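Side-chain contacts in interleukin-20 receptor subunit beta (Homo sapiens, PDB 6DF3), which pairs with IL20RA to form a receptor for IL-19, IL-20 and IL-24, and with IL22RA1 to form one for IL-20 and IL-24: residues S21-P26 and V30-E35; R78-A81 and T87-W90; V133-R138 and E143-M148; G108-K113 and V119-D124; V9-M14 and H95-Q100. The protein carries 1 engineered substitution. All blocks are in the same frame, centred on the assembly; numbering follows the deposited sequence.

Contact 1: residues S21-P26 and V30-E35; sequences SPVIAP and VYYSVE
The phenol ring of Y32 is the flat group here: the backbone N of V23 meets it at the edge, near the ring plane and beside the hydroxyl, while P22 comes in obliquely and W20, the residue just before the loop segment 21-26, meets the ring edge-to-face. The setting is the first fibronectin type III domain, where the loop that leaves strand 15-19 runs past the start of strand 31-37. The ring reaches the loop because CG of Y32 stands beside its own backbone N, anti to the carbonyl carbon (chi1 -59°), which sends the hydroxyl out to the loop backbone. There V23 N donates to Y32 OH at 3.0 Å, with an angle of 159° at the hydrogen. P22 CA sits 3.3 Å from the same Y32 OH, and the hydrogen bond gives a loop N-H a partner without any strand pairing. Alongside, V23 CG2 lies 4.3 Å from Y32 CE1 in a looser apolar touch. Y32 also packs on A81 of strand 74-83, so one ring links loop and sheet. Two residues before Y32, V30 turns its CG2 branch to the loop, where it faces two groups: V23 O at 3.9 Å from V30 CG2, and the methyl of A25, whose CB is only 3.5 Å from V30 CG2, a tight carbon pair.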
# COMPACT_ATOMS: atom_id res chain seq x y z
N SER C 21 32.88 -8.92 10.72
CA SER C 21 33.81 -10.02 10.97
C SER C 21 33.36 -10.78 12.23
O SER C 21 32.92 -10.16 13.18
CB SER C 21 35.24 -9.53 11.23
OG SER C 21 35.62 -8.61 10.26
N PRO C 22 33.52 -12.11 12.24
CA PRO C 22 33.09 -12.83 13.41
C PRO C 22 33.99 -12.58 14.60
O PRO C 22 35.20 -12.42 14.45
CB PRO C 22 33.21 -14.29 12.97
CG PRO C 22 34.27 -14.28 11.93
CD PRO C 22 33.99 -13.03 11.17
N VAL C 23 33.40 -12.57 15.78
CA VAL C 23 34.15 -12.43 17.00
C VAL C 23 34.69 -13.80 17.39
O VAL C 23 33.95 -14.79 17.37
CB VAL C 23 33.28 -11.85 18.11
CG1 VAL C 23 33.98 -11.93 19.47
CG2 VAL C 23 32.94 -10.41 17.73
N ILE C 24 35.97 -13.82 17.77
CA ILE C 24 36.70 -15.05 18.02
C ILE C 24 36.37 -15.55 19.43
O ILE C 24 36.45 -14.78 20.40
CB ILE C 24 38.24 -14.86 17.80
CG1 ILE C 24 38.86 -16.16 17.26
CG2 ILE C 24 39.00 -14.38 19.06
CD1 ILE C 24 38.39 -16.48 15.84
N ALA C 25 36.00 -16.83 19.54
CA ALA C 25 35.62 -17.41 20.83
C ALA C 25 35.79 -18.93 20.84
O ALA C 25 34.81 -19.67 21.00
CB ALA C 25 34.19 -17.02 21.17
N PRO C 26 37.05 -19.41 20.67
CA PRO C 26 37.24 -20.87 20.70
C PRO C 26 36.63 -21.43 21.99
O PRO C 26 36.83 -20.84 23.04
CB PRO C 26 38.77 -21.03 20.61
CG PRO C 26 39.25 -19.76 19.98
CD PRO C 26 38.34 -18.70 20.55
N VAL C 30 29.23 -18.04 19.16
CA VAL C 30 28.83 -16.66 19.41
C VAL C 30 27.52 -16.36 18.70
O VAL C 30 27.30 -16.79 17.54
CB VAL C 30 29.93 -15.68 19.00
CG1 VAL C 30 29.45 -14.22 19.11
CG2 VAL C 30 31.18 -15.93 19.86
N TYR C 31 26.65 -15.63 19.41
CA TYR C 31 25.43 -15.05 18.83
C TYR C 31 25.52 -13.52 18.68
O TYR C 31 26.30 -12.85 19.35
CB TYR C 31 24.22 -15.50 19.68
CG TYR C 31 23.89 -17.01 19.55
CD1 TYR C 31 23.59 -17.58 18.28
CD2 TYR C 31 23.86 -17.86 20.68
CE1 TYR C 31 23.31 -18.95 18.14
CE2 TYR C 31 23.56 -19.24 20.54
CZ TYR C 31 23.28 -19.76 19.27
OH TYR C 31 22.97 -21.07 19.07
N TYR C 32 24.74 -12.97 17.77
CA TYR C 32 24.80 -11.53 17.51
C TYR C 32 23.42 -10.91 17.63
O TYR C 32 22.45 -11.58 17.30
CB TYR C 32 25.36 -11.28 16.08
CG TYR C 32 26.73 -11.85 15.88
CD1 TYR C 32 27.83 -11.22 16.42
CD2 TYR C 32 26.92 -13.05 15.19
CE1 TYR C 32 29.10 -11.75 16.30
CE2 TYR C 32 28.20 -13.59 15.04
CZ TYR C 32 29.29 -12.92 15.60
OH TYR C 32 30.56 -13.42 15.52
N SER C 33 23.31 -9.65 18.02
CA SER C 33 22.01 -8.90 17.98
C SER C 33 22.19 -7.63 17.21
O SER C 33 23.19 -6.93 17.40
CB SER C 33 21.47 -8.59 19.38
OG SER C 33 21.49 -9.78 20.15
N VAL C 34 21.25 -7.35 16.32
CA VAL C 34 21.27 -6.13 15.55
C VAL C 34 20.13 -5.15 15.92
O VAL C 34 19.01 -5.58 16.07
CB VAL C 34 21.17 -6.43 14.06
CG1 VAL C 34 21.17 -5.14 13.27
CG2 VAL C 34 22.29 -7.36 13.66
N GLU C 35 20.44 -3.85 16.01
CA GLU C 35 19.42 -2.83 16.20
C GLU C 35 19.62 -1.68 15.22
O GLU C 35 20.71 -1.55 14.69
CB GLU C 35 19.47 -2.31 17.61
CG GLU C 35 19.07 -3.38 18.59
CD GLU C 35 19.06 -2.87 20.02
OE1 GLU C 35 19.62 -1.78 20.29
OE2 GLU C 35 18.50 -3.59 20.90

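Contact 2: residues R78-A81 and T87-W90; sequences RVRA and TSAW
R78, W90 and R80 form a three-layer pile with the indole in the middle. The guanidinium of R78 lies flat on one face of W90, the two planes 5° apart; its CZ stands 3.5 Å from the centroid of the five-membered ring of W90, a cation-pi stack. R80 takes the opposite face, shifted to the other half of the indole: its CD makes a CH-pi contact 3.6 Å from the centroid of the six-membered ring of W90, and its NE lies 3.4 Å from W90 CZ2. The far side of the R80 guanidinium carries T87, its CG2 3.8 Å from R80 NE. Both arginines hold CG between backbone N and carbonyl carbon (chi1 64° in R78) and then run extended, side by side with the indole between.

S88 ties the backbones together. S88 OG accepts the N-H of A81, 2.8 Å from A81 N and almost straight at 176°, and in turn donates to A89 O at 3.0 Å; S88 N bonds A81 O at 2.8 Å. The sequence TSAWS, S91 included, and the arginine-tryptophan ladder recall, in this type II receptor, the WSXWS motif of class I receptors, with T87 in place of the first tryptophan. The pile stands on strand 74-83 of the first fibronectin type III domain, between strands 86-98 and 31-37; on the latter, E35 salt-bridges R78, which also meets W49 in a cation-pi contact.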
# COMPACT_ATOMS: atom_id res chain seq x y z
N ARG C 78 23.54 -0.98 14.42
CA ARG C 78 24.55 -1.42 15.34
C ARG C 78 24.40 -2.88 15.69
O ARG C 78 23.31 -3.43 15.69
CB ARG C 78 24.51 -0.59 16.60
CG ARG C 78 23.25 -0.70 17.40
CD ARG C 78 23.35 0.14 18.68
NE ARG C 78 22.28 -0.18 19.60
CZ ARG C 78 22.09 0.45 20.75
NH1 ARG C 78 22.91 1.38 21.17
NH2 ARG C 78 21.07 0.12 21.50
N VAL C 79 25.49 -3.50 16.06
CA VAL C 79 25.47 -4.94 16.31
C VAL C 79 26.32 -5.29 17.51
O VAL C 79 27.30 -4.63 17.80
CB VAL C 79 25.97 -5.70 15.09
CG1 VAL C 79 27.43 -5.35 14.80
CG2 VAL C 79 25.81 -7.22 15.28
N ARG C 80 25.93 -6.31 18.25
CA ARG C 80 26.78 -6.76 19.35
C ARG C 80 26.78 -8.27 19.43
O ARG C 80 25.93 -8.93 18.84
CB ARG C 80 26.33 -6.15 20.67
CG ARG C 80 25.07 -6.76 21.29
CD ARG C 80 24.71 -6.15 22.64
NE ARG C 80 23.34 -6.53 22.99
CZ ARG C 80 22.67 -6.09 24.05
NH1 ARG C 80 23.22 -5.27 24.93
NH2 ARG C 80 21.41 -6.50 24.23
N ALA C 81 27.73 -8.79 20.18
CA ALA C 81 27.88 -10.21 20.33
C ALA C 81 27.53 -10.60 21.74
O ALA C 81 27.77 -9.84 22.66
CB ALA C 81 29.30 -10.60 20.00
N THR C 87 27.93 -9.83 27.13
CA THR C 87 27.65 -9.08 25.92
C THR C 87 28.87 -8.22 25.63
O THR C 87 29.46 -7.64 26.54
CB THR C 87 26.51 -8.07 26.09
OG1 THR C 87 26.38 -7.74 27.47
CG2 THR C 87 25.21 -8.59 25.62
N SER C 88 29.22 -8.08 24.35
CA SER C 88 30.19 -7.06 23.92
C SER C 88 29.58 -5.65 24.01
O SER C 88 28.41 -5.49 24.28
CB SER C 88 30.61 -7.31 22.49
OG SER C 88 29.48 -7.20 21.60
N ALA C 89 30.37 -4.62 23.75
CA ALA C 89 29.86 -3.30 23.60
C ALA C 89 29.16 -3.25 22.20
O ALA C 89 29.28 -4.19 21.40
CB ALA C 89 31.00 -2.30 23.72
N TRP C 90 28.38 -2.20 21.92
CA TRP C 90 27.75 -2.07 20.59
C TRP C 90 28.77 -1.56 19.58
O TRP C 90 29.56 -0.70 19.92
CB TRP C 90 26.58 -1.09 20.61
CG TRP C 90 25.37 -1.57 21.32
CD1 TRP C 90 24.95 -1.19 22.57
CD2 TRP C 90 24.40 -2.54 20.84
NE1 TRP C 90 23.80 -1.84 22.88
CE2 TRP C 90 23.41 -2.64 21.83
CE3 TRP C 90 24.27 -3.30 19.67
CZ2 TRP C 90 22.32 -3.51 21.71
CZ3 TRP C 90 23.18 -4.16 19.54
CH2 TRP C 90 22.23 -4.28 20.58

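Contact 3: residues V133-R138 and E143-M148; sequences VAYWRR and EEHVKM
Y135 has CB of H145 over one face of its ring, toward the rim, and K147 at the ring edge, where K147 CB comes within 4.1 Å of Y135 CE2. The imidazole itself leans rather than stacks: the two ring centroids of Y135 and H145 are 5.8 Å apart and the planes are turned by 55°. H145 ND1 is buried here and finds no hydrogen-bonding partner in the model. Beneath the rings, H145 N donates to Y135 O at 2.8 Å and Y135 N to H145 O at 3.2 Å, the paired bonds of an antiparallel hairpin in the second fibronectin type III domain, between strand 130-137 and strand 145-149, the latter outermost in its sheet within this chain. E144 runs alongside the indole of W136, with W136 CE3 3.7 Å from E144 CB and the ring and carboxylate planes only 21° apart. E144 places CG between its backbone N and carbonyl carbon (chi1 77°) and then extends, carrying the carboxylate across to A134, whose CB lies 3.3 Å from E144 OE2. On the Y135 side of the hairpin, the bent chain of K147 leads away, and its NZ hydrogen-bonds the backbone of another protein chain.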
# COMPACT_ATOMS: atom_id res chain seq x y z
N VAL C 133 10.62 -2.95 -20.95
CA VAL C 133 11.12 -3.84 -22.00
C VAL C 133 11.04 -3.05 -23.29
O VAL C 133 9.99 -2.55 -23.64
CB VAL C 133 10.32 -5.15 -22.10
CG1 VAL C 133 10.94 -6.10 -23.12
CG2 VAL C 133 10.30 -5.84 -20.74
N ALA C 134 12.19 -2.89 -23.94
CA ALA C 134 12.28 -2.25 -25.26
C ALA C 134 12.38 -3.36 -26.24
O ALA C 134 13.14 -4.33 -26.02
CB ALA C 134 13.49 -1.35 -25.37
N TYR C 135 11.57 -3.24 -27.31
CA TYR C 135 11.66 -4.14 -28.43
C TYR C 135 11.37 -3.46 -29.78
O TYR C 135 10.63 -2.46 -29.86
CB TYR C 135 10.76 -5.37 -28.22
CG TYR C 135 9.24 -5.13 -28.17
CD1 TYR C 135 8.42 -5.15 -29.34
CD2 TYR C 135 8.63 -4.96 -26.95
CE1 TYR C 135 7.03 -4.95 -29.22
CE2 TYR C 135 7.28 -4.77 -26.83
CZ TYR C 135 6.49 -4.77 -27.93
OH TYR C 135 5.17 -4.58 -27.58
N TRP C 136 11.95 -4.04 -30.83
CA TRP C 136 11.92 -3.47 -32.18
C TRP C 136 12.16 -4.54 -33.24
O TRP C 136 12.79 -5.58 -32.98
CB TRP C 136 12.95 -2.33 -32.32
CG TRP C 136 14.43 -2.75 -32.18
CD1 TRP C 136 15.26 -3.19 -33.19
CD2 TRP C 136 15.23 -2.76 -30.98
NE1 TRP C 136 16.51 -3.48 -32.69
CE2 TRP C 136 16.52 -3.22 -31.34
CE3 TRP C 136 14.97 -2.43 -29.64
CZ2 TRP C 136 17.54 -3.37 -30.42
CZ3 TRP C 136 15.99 -2.58 -28.71
CH2 TRP C 136 17.27 -3.05 -29.11
N ARG C 137 11.65 -4.28 -34.43
CA ARG C 137 11.99 -5.06 -35.60
C ARG C 137 13.38 -4.59 -36.03
O ARG C 137 13.59 -3.39 -36.14
CB ARG C 137 10.95 -4.78 -36.68
CG ARG C 137 10.95 -5.75 -37.84
CD ARG C 137 9.86 -5.36 -38.83
NE ARG C 137 9.96 -6.14 -40.04
CZ ARG C 137 9.49 -7.37 -40.22
NH1 ARG C 137 8.88 -8.02 -39.24
NH2 ARG C 137 9.65 -7.96 -41.42
N ARG C 138 14.33 -5.51 -36.25
CA ARG C 138 15.71 -5.12 -36.60
C ARG C 138 15.94 -4.80 -38.11
O ARG C 138 16.51 -5.59 -38.88
CB ARG C 138 16.72 -6.17 -36.11
CG ARG C 138 18.18 -5.69 -36.11
CD ARG C 138 19.09 -6.63 -36.89
NE ARG C 138 19.58 -7.71 -36.03
CZ ARG C 138 19.76 -8.99 -36.37
NH1 ARG C 138 19.47 -9.44 -37.58
NH2 ARG C 138 20.21 -9.84 -35.45
N GLU C 143 10.54 1.78 -34.99
CA GLU C 143 11.07 2.48 -33.82
C GLU C 143 10.66 1.71 -32.60
O GLU C 143 9.55 1.21 -32.52
CB GLU C 143 10.54 3.90 -33.78
CG GLU C 143 11.04 4.72 -34.97
CD GLU C 143 10.39 6.08 -35.06
OE1 GLU C 143 9.96 6.60 -34.01
OE2 GLU C 143 10.32 6.64 -36.19
N GLU C 144 11.58 1.63 -31.64
CA GLU C 144 11.46 0.69 -30.53
C GLU C 144 10.30 1.02 -29.60
O GLU C 144 10.21 2.14 -29.09
CB GLU C 144 12.80 0.52 -29.76
CG GLU C 144 13.24 1.62 -28.77
CD GLU C 144 14.67 1.40 -28.23
OE1 GLU C 144 15.65 1.40 -29.05
OE2 GLU C 144 14.84 1.22 -27.00
N HIS C 145 9.42 0.04 -29.41
CA HIS C 145 8.31 0.18 -28.47
C HIS C 145 8.75 -0.20 -27.04
O HIS C 145 9.90 -0.57 -26.81
CB HIS C 145 7.10 -0.65 -28.92
CG HIS C 145 6.78 -0.49 -30.36
ND1 HIS C 145 7.15 -1.42 -31.31
CD2 HIS C 145 6.17 0.51 -31.03
CE1 HIS C 145 6.75 -1.02 -32.50
NE2 HIS C 145 6.15 0.15 -32.36
N VAL C 146 7.82 -0.07 -26.11
CA VAL C 146 8.10 -0.22 -24.69
C VAL C 146 6.86 -0.81 -23.99
O VAL C 146 5.85 -0.11 -23.87
CB VAL C 146 8.51 1.15 -24.08
CG1 VAL C 146 8.23 1.22 -22.58
CG2 VAL C 146 9.97 1.45 -24.39
N LYS C 147 6.95 -2.07 -23.54
CA LYS C 147 5.95 -2.67 -22.64
C LYS C 147 6.43 -2.74 -21.18
O LYS C 147 7.41 -3.41 -20.87
CB LYS C 147 5.55 -4.07 -23.13
CG LYS C 147 4.28 -4.62 -22.48
CD LYS C 147 3.79 -5.92 -23.11
CE LYS C 147 2.31 -5.87 -23.49
NZ LYS C 147 1.40 -5.65 -22.31
N MET C 148 5.71 -2.05 -20.31
CA MET C 148 5.88 -2.18 -18.86
C MET C 148 5.32 -3.53 -18.45
O MET C 148 4.14 -3.83 -18.77
CB MET C 148 5.13 -1.09 -18.10
CG MET C 148 5.55 0.33 -18.46
SD MET C 148 7.31 0.69 -18.19
CE MET C 148 7.28 2.49 -18.28

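Contact 4: residues G108-K113 and V119-D124; sequences GMEITK and VIELED
E110 faces E121 and T112 faces V119 as hydrogen-bonded pairs of an antiparallel ladder, E110 N to E121 O and E121 N to E110 O both at 3.1 Å. All four side chains share one face of the sheet, where the two glutamates extend together, with E110 OE2 3.9 Å from E121 OE1; two like charges so near would be expected to disfavour one another. T112 CG2 and V119 CG1 are just 3.3 Å apart, closer than usual van der Waals contact, because each branch, lying between its own backbone N and carbonyl carbon (chi1 40° in V119), aims across the strands at the other. V119 also packs on an aromatic side chain of another protein chain.

The opposite face is apolar. I111 reaches over with CD1 to I120 CG1 at 3.6 Å, and M109 CG comes to I120 CD1 at 4.0 Å, so I120 lies between two neighbours of the other strand. Together with L122 they face strands 130-137 and 167-175, where V133, V169 and A171 receive them. Such a hairpin, strands 109-114 and 117-122 with one face set against the facing sheet, is how a fibronectin type III sandwich begins, here in the second such domain.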
# COMPACT_ATOMS: atom_id res chain seq x y z
N GLY C 108 17.91 -10.51 -15.32
CA GLY C 108 17.93 -11.77 -16.09
C GLY C 108 16.60 -11.93 -16.83
O GLY C 108 15.60 -11.25 -16.52
N MET C 109 16.57 -12.81 -17.82
CA MET C 109 15.64 -12.64 -18.94
C MET C 109 15.78 -13.79 -19.86
O MET C 109 16.87 -14.08 -20.28
CB MET C 109 15.99 -11.36 -19.73
CG MET C 109 15.19 -11.17 -21.00
SD MET C 109 16.07 -10.39 -22.37
CE MET C 109 15.85 -8.67 -21.92
N GLU C 110 14.65 -14.39 -20.22
CA GLU C 110 14.62 -15.50 -21.14
C GLU C 110 13.62 -15.25 -22.29
O GLU C 110 12.41 -15.06 -22.05
CB GLU C 110 14.25 -16.73 -20.35
CG GLU C 110 14.40 -18.04 -21.12
CD GLU C 110 13.60 -19.16 -20.50
OE1 GLU C 110 13.17 -20.07 -21.27
OE2 GLU C 110 13.38 -19.10 -19.25
N ILE C 111 14.10 -15.26 -23.54
CA ILE C 111 13.24 -15.11 -24.71
C ILE C 111 12.87 -16.48 -25.24
O ILE C 111 13.65 -17.43 -25.18
CB ILE C 111 13.91 -14.30 -25.84
CG1 ILE C 111 14.36 -12.94 -25.32
CG2 ILE C 111 12.97 -14.10 -27.03
CD1 ILE C 111 13.34 -12.16 -24.54
N THR C 112 11.66 -16.55 -25.79
CA THR C 112 11.09 -17.79 -26.24
C THR C 112 10.13 -17.40 -27.40
O THR C 112 9.81 -16.21 -27.57
CB THR C 112 10.47 -18.50 -25.01
OG1 THR C 112 9.61 -19.57 -25.41
CG2 THR C 112 9.66 -17.56 -24.14
N LYS C 113 9.72 -18.36 -28.22
CA LYS C 113 8.72 -18.10 -29.28
C LYS C 113 7.88 -19.32 -29.64
O LYS C 113 8.39 -20.32 -30.14
CB LYS C 113 9.35 -17.52 -30.55
CG LYS C 113 10.65 -18.18 -30.99
CD LYS C 113 11.01 -17.72 -32.39
CE LYS C 113 12.49 -17.85 -32.70
NZ LYS C 113 12.87 -19.18 -33.25
N VAL C 119 7.76 -13.98 -26.87
CA VAL C 119 7.48 -13.97 -25.40
C VAL C 119 8.75 -13.80 -24.54
O VAL C 119 9.83 -14.28 -24.90
CB VAL C 119 6.59 -15.19 -24.97
CG1 VAL C 119 6.95 -16.48 -25.67
CG2 VAL C 119 6.51 -15.39 -23.47
N ILE C 120 8.57 -13.10 -23.42
CA ILE C 120 9.62 -12.75 -22.49
C ILE C 120 9.22 -13.28 -21.11
O ILE C 120 8.01 -13.35 -20.76
CB ILE C 120 9.90 -11.22 -22.51
CG1 ILE C 120 11.25 -10.92 -21.85
CG2 ILE C 120 8.81 -10.41 -21.80
CD1 ILE C 120 11.68 -9.45 -21.87
N GLU C 121 10.22 -13.69 -20.34
CA GLU C 121 10.07 -14.05 -18.93
C GLU C 121 11.20 -13.42 -18.15
O GLU C 121 12.35 -13.80 -18.30
CB GLU C 121 10.10 -15.57 -18.79
CG GLU C 121 10.10 -16.08 -17.35
CD GLU C 121 9.62 -17.52 -17.25
OE1 GLU C 121 9.66 -18.27 -18.25
OE2 GLU C 121 9.19 -17.92 -16.14
N LEU C 122 10.89 -12.42 -17.34
CA LEU C 122 11.89 -11.77 -16.54
C LEU C 122 12.11 -12.58 -15.29
O LEU C 122 11.46 -13.61 -15.05
CB LEU C 122 11.54 -10.31 -16.24
CG LEU C 122 11.52 -9.54 -17.58
CD1 LEU C 122 10.31 -8.62 -17.78
CD2 LEU C 122 12.81 -8.79 -17.73
N GLU C 123 13.15 -12.16 -14.57
CA GLU C 123 13.55 -12.73 -13.32
C GLU C 123 12.72 -12.03 -12.24
O GLU C 123 12.55 -10.80 -12.29
CB GLU C 123 15.04 -12.47 -13.14
CG GLU C 123 15.69 -13.25 -12.00
CD GLU C 123 17.14 -12.83 -11.77
OE1 GLU C 123 17.37 -11.59 -11.58
OE2 GLU C 123 18.02 -13.73 -11.81
N ASP C 124 12.20 -12.79 -11.30
CA ASP C 124 11.37 -12.22 -10.20
C ASP C 124 12.14 -11.42 -9.16
O ASP C 124 12.46 -11.94 -8.12
CB ASP C 124 10.67 -13.38 -9.50
CG ASP C 124 9.58 -12.92 -8.52
OD1 ASP C 124 9.65 -11.81 -7.91
OD2 ASP C 124 8.65 -13.73 -8.32

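Contact 5: residues V9-M14 and H95-Q100; sequences VLSTNM and HPFNRQ. Engineered in segment 95-100: Q100 (natural residue Asn).
S11 OG has two hydrogen-bond partners, T102 OG1 and H16 ND1, while the CB of the same S11 touches the far end of the F97 ring, 3.4 Å from F97 CZ. V9, two residues back on the same side of strand 8-12, comes over the face of that ring: V9 CG1 lies 3.8 Å from the F97 centroid, 15° off the ring normal, a CH-pi contact made by one branch of the valine while CG2 sits nearer F97 CB. The F97 ring also meets the ring of H16, so the hydroxyl, the imidazole and the phenyl share one buried corner.

At the other end, M14 bends at each torsion and brings CE alongside the extended R99 chain, 3.8 Å from R99 CD and oblique to the guanidinium. The polar end of that arginine is taken up elsewhere, NE by T72 OG1. N98 OD1 accepts from Q100 N at 2.9 Å, an Asx turn at N98 that leads into the short 3-10 segment 99-100. Q100 is an engineered residue, and its side-chain NE2 is bonded to I178 O. N13 and M14 both have positive phi and form the turn into strand 15-19. Strand 8-12 belongs to the three-stranded sheet and F97 to the four-stranded one, so V9 and S11 set against F97 join the two sheets across the core of the first fibronectin type III sandwich, close to where the chain passes into the second.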
# COMPACT_ATOMS: atom_id res chain seq x y z
N VAL C 9 27.22 -2.73 4.87
CA VAL C 9 25.99 -3.20 4.24
C VAL C 9 26.26 -3.51 2.76
O VAL C 9 26.64 -2.63 2.04
CB VAL C 9 24.85 -2.16 4.37
CG1 VAL C 9 23.57 -2.68 3.72
CG2 VAL C 9 24.55 -1.84 5.85
N LEU C 10 26.01 -4.74 2.34
CA LEU C 10 25.85 -5.10 0.95
C LEU C 10 24.35 -5.08 0.57
O LEU C 10 23.56 -5.89 1.06
CB LEU C 10 26.41 -6.50 0.72
CG LEU C 10 26.27 -7.10 -0.69
CD1 LEU C 10 27.09 -6.24 -1.63
CD2 LEU C 10 26.76 -8.54 -0.68
N SER C 11 23.99 -4.16 -0.32
CA SER C 11 22.65 -4.00 -0.75
C SER C 11 22.61 -4.20 -2.24
O SER C 11 23.11 -3.37 -2.98
CB SER C 11 22.06 -2.64 -0.38
OG SER C 11 20.77 -2.42 -1.02
N THR C 12 21.90 -5.27 -2.62
CA THR C 12 21.76 -5.77 -3.96
C THR C 12 20.26 -5.88 -4.29
O THR C 12 19.54 -6.62 -3.57
CB THR C 12 22.33 -7.19 -4.04
OG1 THR C 12 23.70 -7.14 -3.70
CG2 THR C 12 22.26 -7.65 -5.44
N ASN C 13 19.83 -5.22 -5.37
CA ASN C 13 18.40 -5.24 -5.83
C ASN C 13 17.36 -5.13 -4.66
O ASN C 13 16.52 -6.02 -4.44
CB ASN C 13 18.17 -6.49 -6.66
CG ASN C 13 18.80 -6.39 -8.01
OD1 ASN C 13 18.97 -5.30 -8.57
ND2 ASN C 13 19.20 -7.52 -8.54
N MET C 14 17.54 -4.10 -3.84
CA MET C 14 16.68 -3.86 -2.62
C MET C 14 16.69 -4.91 -1.56
O MET C 14 15.87 -4.85 -0.67
CB MET C 14 15.24 -3.50 -3.01
CG MET C 14 15.18 -2.25 -3.85
SD MET C 14 15.59 -0.66 -2.98
CE MET C 14 14.03 -0.41 -2.11
N HIS C 95 29.21 4.59 8.25
CA HIS C 95 28.39 5.42 7.39
C HIS C 95 26.98 4.90 7.30
O HIS C 95 26.75 3.77 6.89
CB HIS C 95 29.03 5.52 6.00
CG HIS C 95 30.39 6.15 6.04
ND1 HIS C 95 31.56 5.45 5.81
CD2 HIS C 95 30.77 7.41 6.41
CE1 HIS C 95 32.59 6.26 5.96
NE2 HIS C 95 32.14 7.45 6.32
N PRO C 96 26.03 5.71 7.73
CA PRO C 96 24.63 5.38 7.72
C PRO C 96 24.18 4.86 6.35
O PRO C 96 24.64 5.32 5.34
CB PRO C 96 23.99 6.75 7.97
CG PRO C 96 24.95 7.43 8.86
CD PRO C 96 26.25 7.08 8.23
N PHE C 97 23.33 3.86 6.31
CA PHE C 97 22.88 3.27 5.05
C PHE C 97 21.50 3.85 4.56
O PHE C 97 20.50 3.89 5.32
CB PHE C 97 22.66 1.76 5.26
CG PHE C 97 22.18 1.08 4.02
CD1 PHE C 97 23.07 0.92 2.94
CD2 PHE C 97 20.84 0.66 3.89
CE1 PHE C 97 22.62 0.34 1.77
CE2 PHE C 97 20.40 0.06 2.74
CZ PHE C 97 21.27 -0.09 1.66
N ASN C 98 21.45 4.18 3.28
CA ASN C 98 20.33 4.66 2.58
C ASN C 98 20.06 3.71 1.40
O ASN C 98 20.88 3.61 0.46
CB ASN C 98 20.58 6.09 2.06
CG ASN C 98 19.28 6.77 1.53
OD1 ASN C 98 18.41 6.11 0.92
ND2 ASN C 98 19.14 8.07 1.76
N ARG C 99 18.85 3.13 1.36
CA ARG C 99 18.52 2.23 0.27
C ARG C 99 18.55 2.88 -1.13
O ARG C 99 18.51 2.17 -2.07
CB ARG C 99 17.21 1.50 0.50
CG ARG C 99 15.97 2.40 0.37
CD ARG C 99 14.74 1.69 0.95
NE ARG C 99 13.55 2.51 0.73
CZ ARG C 99 12.32 2.13 0.97
NH1 ARG C 99 12.06 0.89 1.34
NH2 ARG C 99 11.34 3.00 0.79
N GLN C 100 18.53 4.21 -1.24
CA GLN C 100 18.76 4.93 -2.50
C GLN C 100 20.07 4.42 -3.19
O GLN C 100 20.21 4.45 -4.35
CB GLN C 100 18.84 6.43 -2.17
CG GLN C 100 19.10 7.44 -3.30
CD GLN C 100 17.82 7.78 -4.05
OE1 GLN C 100 16.78 8.07 -3.43
NE2 GLN C 100 17.88 7.74 -5.38

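How the contacts relate
The five contacts divide between two fibronectin type III domains. Contacts 1 and 2 share a sheet, with centres about 8 Å apart, and meet directly: S33 N of contact 1 lies 2.8 Å from R80 O of contact 2, a probable hydrogen bond. Contact 5 is about 22 Å from contact 1 and 21 Å from contact 2, centre to centre, at the other end of strand 86-98. In the second domain, contacts 3 and 4 oppose each other across the core, V133 CG1 3.7 Å from I120 CD1. Contact 5 approaches this domain closely, its nearest atoms about 5 Å from contact 4. Contacts 3 and 4 both touch another protein chain, through K147 and V119.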